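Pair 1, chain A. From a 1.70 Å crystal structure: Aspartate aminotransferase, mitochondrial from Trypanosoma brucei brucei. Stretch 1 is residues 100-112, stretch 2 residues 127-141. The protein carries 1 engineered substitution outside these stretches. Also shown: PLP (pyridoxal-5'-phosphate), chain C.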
# COMPACT_ATOMS: atom_id res chain seq x y z
N GLY A 100 -6.77 2.61 -7.29
CA GLY A 100 -6.52 2.43 -8.71
C GLY A 100 -5.05 2.53 -9.09
O GLY A 100 -4.61 1.88 -10.07
N THR A 101 -4.29 3.32 -8.32
CA THR A 101 -2.87 3.49 -8.60
C THR A 101 -2.16 2.16 -8.47
O THR A 101 -1.40 1.78 -9.37
CB THR A 101 -2.20 4.53 -7.68
OG1 THR A 101 -2.90 5.79 -7.79
CG2 THR A 101 -0.73 4.71 -8.06
N GLY A 102 -2.42 1.47 -7.36
CA GLY A 102 -1.82 0.14 -7.15
C GLY A 102 -2.20 -0.84 -8.26
O GLY A 102 -1.38 -1.63 -8.74
N ALA A 103 -3.46 -0.80 -8.70
CA ALA A 103 -3.86 -1.69 -9.78
C ALA A 103 -3.13 -1.36 -11.08
O ALA A 103 -2.74 -2.26 -11.82
CB ALA A 103 -5.40 -1.62 -10.02
N LEU A 104 -2.95 -0.08 -11.38
CA LEU A 104 -2.20 0.31 -12.59
C LEU A 104 -0.77 -0.21 -12.52
O LEU A 104 -0.23 -0.72 -13.50
CB LEU A 104 -2.19 1.83 -12.76
CG LEU A 104 -3.57 2.33 -13.15
CD1 LEU A 104 -3.68 3.81 -12.82
CD2 LEU A 104 -3.85 2.07 -14.69
N ARG A 105 -0.13 -0.03 -11.36
CA ARG A 105 1.26 -0.46 -11.19
C ARG A 105 1.41 -1.99 -11.20
O ARG A 105 2.26 -2.53 -11.93
CB ARG A 105 1.84 0.11 -9.88
CG ARG A 105 3.24 -0.43 -9.50
CD ARG A 105 4.30 -0.14 -10.56
NE ARG A 105 5.61 -0.65 -10.15
CZ ARG A 105 6.51 0.03 -9.43
NH1 ARG A 105 6.24 1.28 -9.05
NH2 ARG A 105 7.68 -0.54 -9.12
N ILE A 106 0.62 -2.67 -10.37
CA ILE A 106 0.70 -4.14 -10.31
C ILE A 106 0.31 -4.74 -11.68
O ILE A 106 0.96 -5.65 -12.16
CB ILE A 106 -0.17 -4.72 -9.20
CG1 ILE A 106 0.41 -4.32 -7.82
CG2 ILE A 106 -0.24 -6.24 -9.30
CD1 ILE A 106 1.78 -4.90 -7.49
N GLY A 107 -0.75 -4.21 -12.29
CA GLY A 107 -1.11 -4.64 -13.65
C GLY A 107 0.00 -4.43 -14.63
O GLY A 107 0.30 -5.32 -15.46
N GLY A 108 0.59 -3.23 -14.63
CA GLY A 108 1.73 -2.95 -15.50
C GLY A 108 2.89 -3.91 -15.28
O GLY A 108 3.53 -4.39 -16.24
N ASP A 109 3.17 -4.23 -14.01
CA ASP A 109 4.23 -5.18 -13.69
C ASP A 109 3.89 -6.61 -14.11
O ASP A 109 4.80 -7.44 -14.26
CB ASP A 109 4.53 -5.15 -12.16
CG ASP A 109 5.45 -4.00 -11.75
OD1 ASP A 109 6.29 -3.58 -12.57
OD2 ASP A 109 5.37 -3.53 -10.59
N LEU A 110 2.61 -6.90 -14.28
CA LEU A 110 2.16 -8.23 -14.68
C LEU A 110 2.17 -8.42 -16.21
O LEU A 110 2.16 -9.55 -16.69
CB LEU A 110 0.74 -8.50 -14.17
CG LEU A 110 0.28 -9.95 -14.32
CD1 LEU A 110 1.12 -10.88 -13.44
CD2 LEU A 110 -1.21 -10.05 -14.00
N LEU A 111 2.21 -7.33 -16.97
CA LEU A 111 1.93 -7.42 -18.41
C LEU A 111 2.85 -8.39 -19.15
O LEU A 111 2.39 -9.05 -20.10
CB LEU A 111 2.01 -6.04 -19.09
CG LEU A 111 0.89 -5.09 -18.67
CD1 LEU A 111 1.02 -3.75 -19.34
CD2 LEU A 111 -0.47 -5.68 -19.01
N ASN A 112 4.10 -8.52 -18.72
CA ASN A 112 5.01 -9.37 -19.49
C ASN A 112 4.73 -10.86 -19.30
O ASN A 112 5.32 -11.67 -19.99
CB ASN A 112 6.48 -9.05 -19.21
CG ASN A 112 6.89 -9.31 -17.77
OD1 ASN A 112 6.09 -9.72 -16.95
ND2 ASN A 112 8.15 -9.06 -17.47
N GLY A 127 -3.42 13.25 -20.74
CA GLY A 127 -3.79 12.19 -19.83
C GLY A 127 -3.42 12.46 -18.38
O GLY A 127 -3.03 13.57 -17.98
N TYR A 128 -3.56 11.41 -17.59
CA TYR A 128 -3.33 11.47 -16.17
C TYR A 128 -1.82 11.46 -15.89
O TYR A 128 -1.11 10.54 -16.30
CB TYR A 128 -4.05 10.27 -15.55
CG TYR A 128 -3.94 10.13 -14.07
CD1 TYR A 128 -4.51 11.07 -13.22
CD2 TYR A 128 -3.33 9.01 -13.52
CE1 TYR A 128 -4.43 10.91 -11.82
CE2 TYR A 128 -3.25 8.84 -12.15
CZ TYR A 128 -3.80 9.79 -11.31
OH TYR A 128 -3.73 9.61 -9.95
N PRO A 129 -1.32 12.53 -15.25
CA PRO A 129 0.11 12.75 -15.08
C PRO A 129 0.86 11.54 -14.52
O PRO A 129 1.94 11.24 -15.00
CB PRO A 129 0.16 13.93 -14.10
CG PRO A 129 -1.10 14.71 -14.46
CD PRO A 129 -2.13 13.66 -14.75
N ASN A 130 0.30 10.84 -13.54
CA ASN A 130 1.07 9.77 -12.90
C ASN A 130 1.18 8.51 -13.77
O ASN A 130 2.01 7.66 -13.50
CB ASN A 130 0.44 9.40 -11.54
CG ASN A 130 1.41 8.61 -10.60
OD1 ASN A 130 2.64 8.75 -10.64
ND2 ASN A 130 0.82 7.77 -9.75
N HIS A 131 0.37 8.42 -14.83
CA HIS A 131 0.40 7.23 -15.68
C HIS A 131 1.79 7.03 -16.27
O HIS A 131 2.28 5.89 -16.37
CB HIS A 131 -0.62 7.33 -16.83
CG HIS A 131 -2.00 6.87 -16.45
ND1 HIS A 131 -3.13 7.31 -17.11
CD2 HIS A 131 -2.42 5.99 -15.52
CE1 HIS A 131 -4.19 6.74 -16.58
NE2 HIS A 131 -3.79 5.94 -15.61
N GLU A 132 2.45 8.12 -16.65
CA GLU A 132 3.77 7.97 -17.27
C GLU A 132 4.77 7.27 -16.35
O GLU A 132 5.45 6.33 -16.74
CB GLU A 132 4.34 9.33 -17.70
CG GLU A 132 5.62 9.18 -18.51
CD GLU A 132 6.09 10.48 -19.13
OE1 GLU A 132 6.06 11.51 -18.44
OE2 GLU A 132 6.47 10.47 -20.33
N SER A 133 4.85 7.75 -15.11
CA SER A 133 5.80 7.19 -14.16
C SER A 133 5.44 5.76 -13.75
O SER A 133 6.33 4.91 -13.62
CB SER A 133 5.90 8.06 -12.90
OG SER A 133 6.97 7.51 -12.11
N ILE A 134 4.16 5.52 -13.51
CA ILE A 134 3.69 4.18 -13.16
C ILE A 134 4.19 3.17 -14.18
O ILE A 134 4.81 2.16 -13.84
CB ILE A 134 2.15 4.11 -13.10
CG1 ILE A 134 1.60 4.88 -11.89
CG2 ILE A 134 1.67 2.66 -12.99
CD1 ILE A 134 0.08 5.17 -11.96
N PHE A 135 3.95 3.47 -15.46
CA PHE A 135 4.31 2.48 -16.44
C PHE A 135 5.79 2.49 -16.74
O PHE A 135 6.32 1.45 -17.07
CB PHE A 135 3.43 2.69 -17.69
CG PHE A 135 2.01 2.24 -17.46
CD1 PHE A 135 1.74 0.87 -17.31
CD2 PHE A 135 0.97 3.16 -17.31
CE1 PHE A 135 0.45 0.44 -17.04
CE2 PHE A 135 -0.32 2.73 -17.06
CZ PHE A 135 -0.58 1.37 -16.93
N ALA A 136 6.47 3.62 -16.55
CA ALA A 136 7.93 3.61 -16.69
C ALA A 136 8.55 2.66 -15.68
O ALA A 136 9.45 1.87 -16.01
CB ALA A 136 8.50 5.02 -16.50
N LYS A 137 8.06 2.71 -14.44
CA LYS A 137 8.58 1.82 -13.39
C LYS A 137 8.35 0.35 -13.76
O LYS A 137 9.15 -0.52 -13.41
CB LYS A 137 7.93 2.14 -12.03
CG LYS A 137 8.39 3.46 -11.40
CD LYS A 137 9.89 3.40 -11.09
CE LYS A 137 10.40 4.70 -10.49
NZ LYS A 137 11.87 4.68 -10.19
N ALA A 138 7.26 0.08 -14.49
CA ALA A 138 6.90 -1.27 -14.94
C ALA A 138 7.59 -1.68 -16.23
O ALA A 138 7.29 -2.76 -16.76
CB ALA A 138 5.40 -1.38 -15.12
N GLY A 139 8.44 -0.81 -16.78
CA GLY A 139 9.27 -1.16 -17.93
C GLY A 139 8.69 -0.74 -19.27
O GLY A 139 9.12 -1.22 -20.32
N MET A 140 7.71 0.14 -19.23
CA MET A 140 7.07 0.55 -20.50
C MET A 140 7.04 2.04 -20.69
O MET A 140 6.70 2.81 -19.78
CB MET A 140 5.64 -0.00 -20.57
CG MET A 140 5.58 -1.54 -20.58
SD MET A 140 3.94 -2.05 -20.04
CE MET A 140 3.01 -1.77 -21.54
N GLU A 141 7.34 2.45 -21.93
CA GLU A 141 7.21 3.83 -22.36
C GLU A 141 5.79 4.20 -22.76
O GLU A 141 5.22 3.61 -23.68
CB GLU A 141 8.17 4.08 -23.53
CG GLU A 141 8.20 5.53 -23.96
CD GLU A 141 9.00 5.73 -25.22
OE1 GLU A 141 9.53 4.73 -25.76
OE2 GLU A 141 9.08 6.88 -25.69
N1 PLP C . -6.50 7.02 -12.50
C2 PLP C . -7.20 8.19 -12.67
C2A PLP C . -7.69 8.53 -14.05
C3 PLP C . -7.45 9.03 -11.59
O3 PLP C . -8.14 10.21 -11.74
C4 PLP C . -7.00 8.68 -10.33
C4A PLP C . -7.48 9.49 -9.15
O4A PLP C . -6.97 10.59 -8.94
C5 PLP C . -6.28 7.50 -10.15
C6 PLP C . -6.05 6.66 -11.24
C5A PLP C . -5.74 7.11 -8.78
O4P PLP C . -6.77 6.63 -7.96
P PLP C . -6.49 6.03 -6.55
O1P PLP C . -6.56 7.10 -5.50
O2P PLP C . -5.13 5.37 -6.54
O3P PLP C . -7.58 5.01 -6.35
O HOH W 1 -1.98 7.92 -9.28
O HOH W 2 8.44 -2.39 -11.35
O HOH W 3 7.86 -4.73 -14.42

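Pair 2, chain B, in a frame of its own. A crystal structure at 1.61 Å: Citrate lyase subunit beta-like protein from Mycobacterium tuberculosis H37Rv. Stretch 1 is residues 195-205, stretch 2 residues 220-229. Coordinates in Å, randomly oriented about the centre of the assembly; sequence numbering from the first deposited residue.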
# COMPACT_ATOMS: atom_id res chain seq x y z
N ASP B 195 24.89 9.96 9.47
CA ASP B 195 24.40 8.59 9.63
C ASP B 195 24.71 7.78 8.37
O ASP B 195 23.84 7.45 7.56
CB ASP B 195 22.90 8.60 9.93
CG ASP B 195 22.32 7.20 10.06
OD1 ASP B 195 23.06 6.28 10.50
OD2 ASP B 195 21.14 7.02 9.70
N VAL B 196 25.99 7.45 8.22
CA VAL B 196 26.42 6.67 7.06
C VAL B 196 25.92 5.24 7.16
O VAL B 196 25.56 4.61 6.15
CB VAL B 196 27.95 6.74 6.92
CG1 VAL B 196 28.46 5.73 5.90
CG2 VAL B 196 28.38 8.14 6.55
N GLU B 197 25.88 4.69 8.38
CA GLU B 197 25.34 3.34 8.57
C GLU B 197 23.90 3.25 8.07
O GLU B 197 23.55 2.33 7.31
CB GLU B 197 25.43 2.95 10.05
CG GLU B 197 24.83 1.59 10.38
CD GLU B 197 24.81 1.31 11.87
OE1 GLU B 197 24.84 2.27 12.67
OE2 GLU B 197 24.77 0.12 12.26
N GLY B 198 23.05 4.20 8.47
CA GLY B 198 21.67 4.17 8.05
C GLY B 198 21.51 4.35 6.55
O GLY B 198 20.67 3.69 5.92
N LEU B 199 22.32 5.23 5.95
CA LEU B 199 22.28 5.42 4.50
C LEU B 199 22.69 4.15 3.77
O LEU B 199 22.09 3.78 2.76
CB LEU B 199 23.18 6.58 4.09
CG LEU B 199 23.32 6.79 2.58
CD1 LEU B 199 21.98 7.16 1.94
CD2 LEU B 199 24.37 7.86 2.32
N GLN B 200 23.74 3.49 4.26
CA GLN B 200 24.18 2.26 3.61
C GLN B 200 23.06 1.23 3.57
O GLN B 200 22.76 0.66 2.51
CB GLN B 200 25.40 1.70 4.34
CG GLN B 200 26.15 0.67 3.52
CD GLN B 200 27.53 0.39 4.08
OE1 GLN B 200 27.93 0.93 5.11
NE2 GLN B 200 28.27 -0.46 3.38
N GLU B 201 22.39 1.01 4.71
CA GLU B 201 21.31 0.03 4.78
C GLU B 201 20.14 0.45 3.89
O GLU B 201 19.50 -0.40 3.25
CB GLU B 201 20.84 -0.13 6.22
CG GLU B 201 21.93 -0.57 7.19
CD GLU B 201 21.39 -0.76 8.60
OE1 GLU B 201 20.19 -0.50 8.81
OE2 GLU B 201 22.18 -1.16 9.49
N GLU B 202 19.83 1.75 3.87
CA GLU B 202 18.72 2.28 3.10
C GLU B 202 18.97 2.16 1.60
O GLU B 202 18.08 1.76 0.84
CB GLU B 202 18.52 3.74 3.50
CG GLU B 202 17.24 4.41 3.05
CD GLU B 202 16.98 5.65 3.88
OE1 GLU B 202 17.58 6.70 3.58
OE2 GLU B 202 16.22 5.56 4.86
N ALA B 203 20.18 2.52 1.15
CA ALA B 203 20.49 2.44 -0.27
C ALA B 203 20.64 0.99 -0.72
O ALA B 203 20.26 0.64 -1.84
CB ALA B 203 21.75 3.24 -0.58
N ARG B 204 21.22 0.13 0.14
CA ARG B 204 21.22 -1.30 -0.17
C ARG B 204 19.79 -1.82 -0.31
O ARG B 204 19.48 -2.57 -1.25
CB ARG B 204 21.96 -2.09 0.91
CG ARG B 204 23.47 -2.02 0.81
CD ARG B 204 24.08 -2.92 1.88
NE ARG B 204 25.54 -2.90 1.86
CZ ARG B 204 26.29 -3.33 2.87
NH1 ARG B 204 25.72 -3.81 3.97
NH2 ARG B 204 27.61 -3.29 2.78
N ASP B 205 18.91 -1.43 0.61
CA ASP B 205 17.50 -1.81 0.52
C ASP B 205 16.89 -1.32 -0.79
O ASP B 205 16.15 -2.05 -1.46
CB ASP B 205 16.73 -1.21 1.70
CG ASP B 205 16.84 -2.04 2.97
OD1 ASP B 205 17.59 -3.04 3.00
OD2 ASP B 205 16.14 -1.67 3.95
N SER B 220 29.31 13.71 0.48
CA SER B 220 29.88 12.56 1.18
C SER B 220 28.98 11.33 1.07
O SER B 220 29.46 10.21 1.27
CB SER B 220 30.10 12.89 2.66
OG SER B 220 28.85 13.09 3.29
N GLN B 221 27.70 11.52 0.75
CA GLN B 221 26.80 10.39 0.61
C GLN B 221 26.95 9.68 -0.73
O GLN B 221 26.53 8.52 -0.85
CB GLN B 221 25.35 10.86 0.79
CG GLN B 221 25.09 11.53 2.14
CD GLN B 221 23.67 12.05 2.26
OE1 GLN B 221 23.21 12.82 1.43
NE2 GLN B 221 22.97 11.64 3.32
N ILE B 222 27.53 10.33 -1.73
CA ILE B 222 27.61 9.73 -3.07
C ILE B 222 28.42 8.44 -3.08
O ILE B 222 27.96 7.45 -3.67
CB ILE B 222 28.12 10.75 -4.09
CG1 ILE B 222 27.12 11.90 -4.27
CG2 ILE B 222 28.39 10.07 -5.42
CD1 ILE B 222 25.82 11.50 -4.99
N PRO B 223 29.61 8.36 -2.47
CA PRO B 223 30.34 7.08 -2.47
C PRO B 223 29.56 5.96 -1.81
O PRO B 223 29.62 4.81 -2.26
CB PRO B 223 31.62 7.41 -1.70
CG PRO B 223 31.80 8.87 -1.85
CD PRO B 223 30.41 9.44 -1.86
N VAL B 224 28.83 6.28 -0.74
CA VAL B 224 28.06 5.25 -0.04
C VAL B 224 26.99 4.69 -0.97
O VAL B 224 26.81 3.47 -1.06
CB VAL B 224 27.46 5.84 1.25
CG1 VAL B 224 26.70 4.77 2.03
CG2 VAL B 224 28.57 6.44 2.11
N VAL B 225 26.28 5.57 -1.68
CA VAL B 225 25.23 5.15 -2.60
C VAL B 225 25.82 4.32 -3.74
O VAL B 225 25.30 3.24 -4.07
CB VAL B 225 24.48 6.38 -3.13
CG1 VAL B 225 23.68 6.03 -4.39
CG2 VAL B 225 23.58 6.94 -2.04
N ARG B 226 26.90 4.80 -4.36
CA ARG B 226 27.49 4.07 -5.48
C ARG B 226 27.91 2.67 -5.06
O ARG B 226 27.72 1.71 -5.81
CB ARG B 226 28.68 4.85 -6.05
CG ARG B 226 28.30 6.08 -6.86
CD ARG B 226 29.53 6.88 -7.24
NE ARG B 226 29.22 7.94 -8.19
CZ ARG B 226 30.01 8.99 -8.40
NH1 ARG B 226 29.67 9.91 -9.29
NH2 ARG B 226 31.14 9.12 -7.72
N LYS B 227 28.49 2.53 -3.87
CA LYS B 227 28.87 1.21 -3.39
C LYS B 227 27.63 0.35 -3.09
O LYS B 227 27.64 -0.86 -3.33
CB LYS B 227 29.75 1.32 -2.14
CG LYS B 227 30.21 -0.02 -1.57
CD LYS B 227 31.18 0.18 -0.42
CE LYS B 227 31.47 -1.12 0.31
NZ LYS B 227 32.36 -0.90 1.49
N ALA B 228 26.56 0.97 -2.58
CA ALA B 228 25.39 0.20 -2.20
C ALA B 228 24.68 -0.41 -3.40
O ALA B 228 23.98 -1.42 -3.27
CB ALA B 228 24.41 1.07 -1.41
N TYR B 229 24.85 0.20 -4.57
CA TYR B 229 24.16 -0.24 -5.77
C TYR B 229 25.01 -1.22 -6.58
O TYR B 229 24.83 -1.37 -7.79
CB TYR B 229 23.78 0.97 -6.63
CG TYR B 229 22.46 1.63 -6.21
CD1 TYR B 229 22.37 2.38 -5.04
CD2 TYR B 229 21.31 1.48 -6.99
CE1 TYR B 229 21.16 2.98 -4.66
CE2 TYR B 229 20.11 2.07 -6.61
CZ TYR B 229 20.03 2.81 -5.44
OH TYR B 229 18.84 3.40 -5.07

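The sharpest difference lies at the position matched by Gly A108 and Ala B203, beside the closest listed CA pair. In pair 1 the first helix presents Gly A108, which has no side chain; in pair 2 the matching residue is Ala B203, whose methyl points toward the second helix. The glycine lets Phe A135 lie against the bare backbone, its CE1 3.9 Å from Gly A108 CA, and a CB modelled on Gly A108 would come within 3.2 Å of both that CE1 and Ala A138 CB. In pair 2 the position of the phenylalanine is taken by Val B225, a shorter side chain. Its CG2 stays 4.4 Å from Ala B203 CB, so the methyl fits and packs on Ala B228, CB to CB 3.5 Å.

The frame around this exchange is nearly identical. The central backbones superpose to 0.5 Å; the helices run in roughly the same direction, at 35° in pair 1 and 38° in pair 2, with axes approaching to 8.8 and 8.7 Å. Ala A138 and Ala B228 match, and both alanines suit a place where backbones nearly touch: the CA atoms of Asp A109 and Ala A138 are 4.9 Å apart, as are those of Arg B204 and Ala B228.

One turn earlier, Leu A104 matches Leu B199. The CA-to-CB bond of each points toward the other stretch, and each packs on a branched aliphatic residue: Leu A104 CB lies 4.0 Å from Ile A134 CG2, Leu B199 CD2 3.8 Å from Val B224 CB. The leucines differ in rotamer, m,t against t,p. Leu A104 CD1 meets the edge of the His A131 ring, 3.5 Å from NE2; Leu B199 CD2 rests 3.5 Å from CB of Gln B221, the histidine's counterpart.

Neither pair has a direct hydrogen bond between its stretches, but pair 1 adds a polar margin. Arg A105 NE forms a salt bridge with Asp A109 OD2 at 2.9 Å, and the guanidinium lays one face over Lys A137 CB, 3.5 Å from NH1. A water accepts from Arg A105 NH2 and donates to Asp A109 OD1 and Lys A137 O, tying the helices together indirectly. At the matching positions, Gln B200 and Arg B204 bring two donors, NE2 and NH2, to 3.0 Å without bonding, and the aliphatic part of the arginine packs instead, CG 3.9 Å from Ala B228 CB.

Near the beginning of stretch 1, Thr A101 and Val B196 each set a methyl on the matched residue, Thr A101 CG2 4.0 Å from Ile A134 CD1 and Val B196 CG1 3.9 Å from Val B224 CG2; the threonine adds a hydroxyl, whose OG1 donates to O2P of PLP at 2.6 Å.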